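Local coordinates for protein Emp47p (form2) (Saccharomyces cerevisiae, PDB 2A6Z) that is a calcium-independent cargo receptor with a lectin domain, involved in the secretion of glycoproteins and required for the endoplasmic reticulum exit of a related receptor, at residues Thr68-Gly73 and Glu212-Gln217. Sequence-based numbering, arbitrary orientation.
Sequences TFRSVG and EIFKMQ
Arg70 CG sits between its backbone N and carbonyl carbon (chi1 67°), and from there the chain runs fully extended to meet Glu212, whose own CG stands beside its backbone N (chi1 -53°). The long arginine can thus form a side-on salt bridge, NE and NH2 both hydrogen-bonding to Glu212 OE1 at 2.9 Å. That oxygen lies in the guanidinium plane, but NE reaches it from above the carboxylate plane. Arg38 forms a second salt bridge to OE1 and Ser210 holds OE2, which probably offsets the cost of burying the carboxylate. The CE2-CZ end of the Phe214 ring lies over one guanidinium face, toward its rim, with CE2 3.6 Å from Arg70 NE and the two planes inclined at 58°; Val72 CG1 flanks the opposite face. Beta-branched Thr68 suits a strand, and its CG2 packs 4.0 Å from Phe214 CB. On the other face of the sheet, Phe69 CB meets the end of the Ile213 side chain, CD1, at 3.8 Å, and the Phe69 ring continues inward to an edge-to-face contact with Phe84. Beneath these side chains, Thr68 N bonds to Lys215 O and Phe214 N to Thr68 O, placing Phe214 and Lys215 both opposite Thr68. This is a classic beta bulge between antiparallel neighbours in one sheet of the legume-lectin-like beta sandwich.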
ATOM      1  N   THR A  68      -4.073  -0.797   7.743  1.00  6.54           N
ATOM      2  CA  THR A  68      -5.501  -0.841   8.026  1.00  6.79           C
ATOM      3  C   THR A  68      -6.158   0.309   7.201  1.00  6.46           C
ATOM      4  O   THR A  68      -5.843   1.481   7.436  1.00  7.32           O
ATOM      5  CB  THR A  68      -5.761  -0.643   9.528  1.00  7.22           C
ATOM      6  OG1 THR A  68      -5.093  -1.652  10.270  1.00  8.64           O
ATOM      7  CG2 THR A  68      -7.246  -0.760   9.820  1.00  9.37           C
ATOM      8  N   PHE A  69      -7.022  -0.078   6.267  1.00  6.62           N
ATOM      9  CA  PHE A  69      -7.544   0.907   5.290  1.00  6.78           C
ATOM     10  C   PHE A  69      -8.982   0.583   4.975  1.00  6.26           C
ATOM     11  O   PHE A  69      -9.463  -0.530   5.219  1.00  6.38           O
ATOM     12  CB  PHE A  69      -6.699   0.976   4.022  1.00  7.63           C
ATOM     13  CG  PHE A  69      -7.086  -0.110   3.016  1.00  7.35           C
ATOM     14  CD1 PHE A  69      -7.868   0.209   1.901  1.00  8.18           C
ATOM     15  CD2 PHE A  69      -6.708  -1.441   3.199  1.00  7.58           C
ATOM     16  CE1 PHE A  69      -8.276  -0.758   1.018  1.00  8.73           C
ATOM     17  CE2 PHE A  69      -7.108  -2.401   2.302  1.00  8.58           C
ATOM     18  CZ  PHE A  69      -7.885  -2.082   1.199  1.00  9.59           C
ATOM     19  N   ARG A  70      -9.664   1.522   4.337  1.00  6.57           N
ATOM     20  CA  ARG A  70     -10.991   1.224   3.821  1.00  6.49           C
ATOM     21  C   ARG A  70     -11.225   2.076   2.564  1.00  6.20           C
ATOM     22  O   ARG A  70     -10.511   3.019   2.274  1.00  6.77           O
ATOM     23  CB  ARG A  70     -12.116   1.465   4.844  1.00  7.42           C
ATOM     24  CG  ARG A  70     -12.307   2.956   5.198  1.00  8.72           C
ATOM     25  CD  ARG A  70     -13.402   3.065   6.249  1.00  8.97           C
ATOM     26  NE  ARG A  70     -13.637   4.517   6.468  1.00 10.13           N
ATOM     27  CZ  ARG A  70     -14.542   4.969   7.290  1.00 11.60           C
ATOM     28  NH1 ARG A  70     -15.290   4.142   7.986  1.00 11.17           N
ATOM     29  NH2 ARG A  70     -14.689   6.290   7.401  1.00 13.01           N
ATOM     30  N   SER A  71     -12.280   1.642   1.853  1.00  5.87           N
ATOM     31  CA  SER A  71     -12.856   2.432   0.761  1.00  6.43           C
ATOM     32  C   SER A  71     -14.330   2.623   1.066  1.00  6.57           C
ATOM     33  O   SER A  71     -15.065   1.642   1.286  1.00  6.97           O
ATOM     34  CB  SER A  71     -12.725   1.673  -0.582  1.00  6.91           C
ATOM     35  OG  SER A  71     -13.517   2.392  -1.523  1.00  7.91           O
ATOM     36  N   VAL A  72     -14.743   3.906   1.058  1.00  6.99           N
ATOM     37  CA  VAL A  72     -16.156   4.224   1.299  1.00  7.68           C
ATOM     38  C   VAL A  72     -16.641   5.185   0.205  1.00  7.41           C
ATOM     39  O   VAL A  72     -15.862   5.898  -0.421  1.00  8.08           O
ATOM     40  CB  VAL A  72     -16.417   4.832   2.709  1.00  8.02           C
ATOM     41  CG1 VAL A  72     -16.171   3.754   3.765  1.00  9.91           C
ATOM     42  CG2 VAL A  72     -15.541   6.044   2.946  1.00  9.70           C
ATOM     43  N   GLY A  73     -17.970   5.191   0.038  1.00  7.86           N
ATOM     44  CA  GLY A  73     -18.621   6.232  -0.757  1.00  9.63           C
ATOM     45  C   GLY A  73     -18.932   5.879  -2.182  1.00  8.91           C
ATOM     46  O   GLY A  73     -19.601   6.711  -2.842  1.00 10.77           O
ATOM     47  N   GLU A 212      -9.064   5.499   2.448  1.00  8.05           N
ATOM     48  CA  GLU A 212      -8.786   6.068   3.776  1.00  7.89           C
ATOM     49  C   GLU A 212      -7.880   5.128   4.574  1.00  7.36           C
ATOM     50  O   GLU A 212      -8.058   3.896   4.508  1.00  8.97           O
ATOM     51  CB  GLU A 212     -10.068   6.281   4.540  1.00  8.82           C
ATOM     52  CG  GLU A 212     -11.070   7.101   3.723  1.00  9.11           C
ATOM     53  CD  GLU A 212     -12.314   7.518   4.414  1.00 10.03           C
ATOM     54  OE1 GLU A 212     -12.567   7.014   5.557  1.00  9.66           O
ATOM     55  OE2 GLU A 212     -13.030   8.363   3.816  1.00 12.18           O
ATOM     56  N   ILE A 213      -6.944   5.716   5.303  1.00  7.11           N
ATOM     57  CA  ILE A 213      -5.971   5.002   6.141  1.00  6.89           C
ATOM     58  C   ILE A 213      -6.274   5.222   7.602  1.00  7.57           C
ATOM     59  O   ILE A 213      -6.426   6.373   8.065  1.00  8.88           O
ATOM     60  CB  ILE A 213      -4.548   5.432   5.823  1.00  7.67           C
ATOM     61  CG1 ILE A 213      -4.228   5.400   4.334  1.00  8.78           C
ATOM     62  CG2 ILE A 213      -3.543   4.669   6.677  1.00  9.16           C
ATOM     63  CD1 ILE A 213      -4.300   3.964   3.765  1.00  9.38           C
ATOM     64  N   PHE A 214      -6.430   4.150   8.380  1.00  7.32           N
ATOM     65  CA  PHE A 214      -6.640   4.256   9.826  1.00  7.36           C
ATOM     66  C   PHE A 214      -5.337   4.090  10.630  1.00  8.04           C
ATOM     67  O   PHE A 214      -5.216   4.662  11.728  1.00  9.03           O
ATOM     68  CB  PHE A 214      -7.615   3.190  10.270  1.00  8.50           C
ATOM     69  CG  PHE A 214      -9.068   3.373   9.995  1.00  8.35           C
ATOM     70  CD1 PHE A 214     -10.024   2.623  10.699  1.00  9.52           C
ATOM     71  CD2 PHE A 214      -9.551   4.299   9.071  1.00 10.61           C
ATOM     72  CE1 PHE A 214     -11.381   2.765  10.507  1.00 10.58           C
ATOM     73  CE2 PHE A 214     -10.927   4.454   8.882  1.00 10.82           C
ATOM     74  CZ  PHE A 214     -11.827   3.729   9.595  1.00 11.00           C
ATOM     75  N   LYS A 215      -4.427   3.222  10.176  1.00  7.67           N
ATOM     76  CA  LYS A 215      -3.310   2.767  11.016  1.00  7.68           C
ATOM     77  C   LYS A 215      -2.337   2.051  10.127  1.00  7.03           C
ATOM     78  O   LYS A 215      -2.768   1.392   9.127  1.00  7.59           O
ATOM     79  CB  LYS A 215      -3.860   1.789  12.075  1.00  9.57           C
ATOM     80  CG  LYS A 215      -2.868   1.269  13.103  1.00 10.01           C
ATOM     81  CD  LYS A 215      -3.527   0.467  14.180  1.00 12.76           C
ATOM     82  CE  LYS A 215      -4.111  -0.852  13.772  1.00 19.73           C
ATOM     83  NZ  LYS A 215      -4.459  -1.622  14.995  1.00 27.03           N
ATOM     84  N   MET A 216      -1.067   2.065  10.490  1.00  7.32           N
ATOM     85  CA  MET A 216      -0.089   1.179   9.870  1.00  7.24           C
ATOM     86  C   MET A 216       0.882   0.785  10.973  1.00  7.61           C
ATOM     87  O   MET A 216       1.327   1.624  11.741  1.00  7.92           O
ATOM     88  CB  MET A 216       0.634   1.876   8.699  1.00  7.92           C
ATOM     89  CG  MET A 216       1.662   1.043   7.922  0.54  7.71           C
ATOM     90  SD  MET A 216       3.242   1.372   8.762  0.54  6.59           S
ATOM     91  CE  MET A 216       4.329   0.271   7.845  0.54  9.74           C
ATOM     92  N   GLN A 217       1.204  -0.498  11.047  1.00  7.41           N
ATOM     93  CA  GLN A 217       2.151  -0.958  12.019  1.00  8.65           C
ATOM     94  C   GLN A 217       3.263  -1.708  11.314  1.00  8.69           C
ATOM     95  O   GLN A 217       3.023  -2.561  10.446  1.00 11.22           O
ATOM     96  CB  GLN A 217       1.500  -1.836  13.084  1.00 10.91           C
ATOM     97  CG  GLN A 217       0.621  -0.872  13.904  1.00 12.77           C
ATOM     98  CD  GLN A 217       0.117  -1.560  15.156  1.00 15.34           C
ATOM     99  OE1 GLN A 217       0.408  -1.105  16.275  1.00 18.65           O
ATOM    100  NE2 GLN A 217      -0.626  -2.648  14.968  1.00 14.20           N
TER
HETATM  101  O   HOH W   1      -2.446  -1.582  10.807  1.00  9.06           O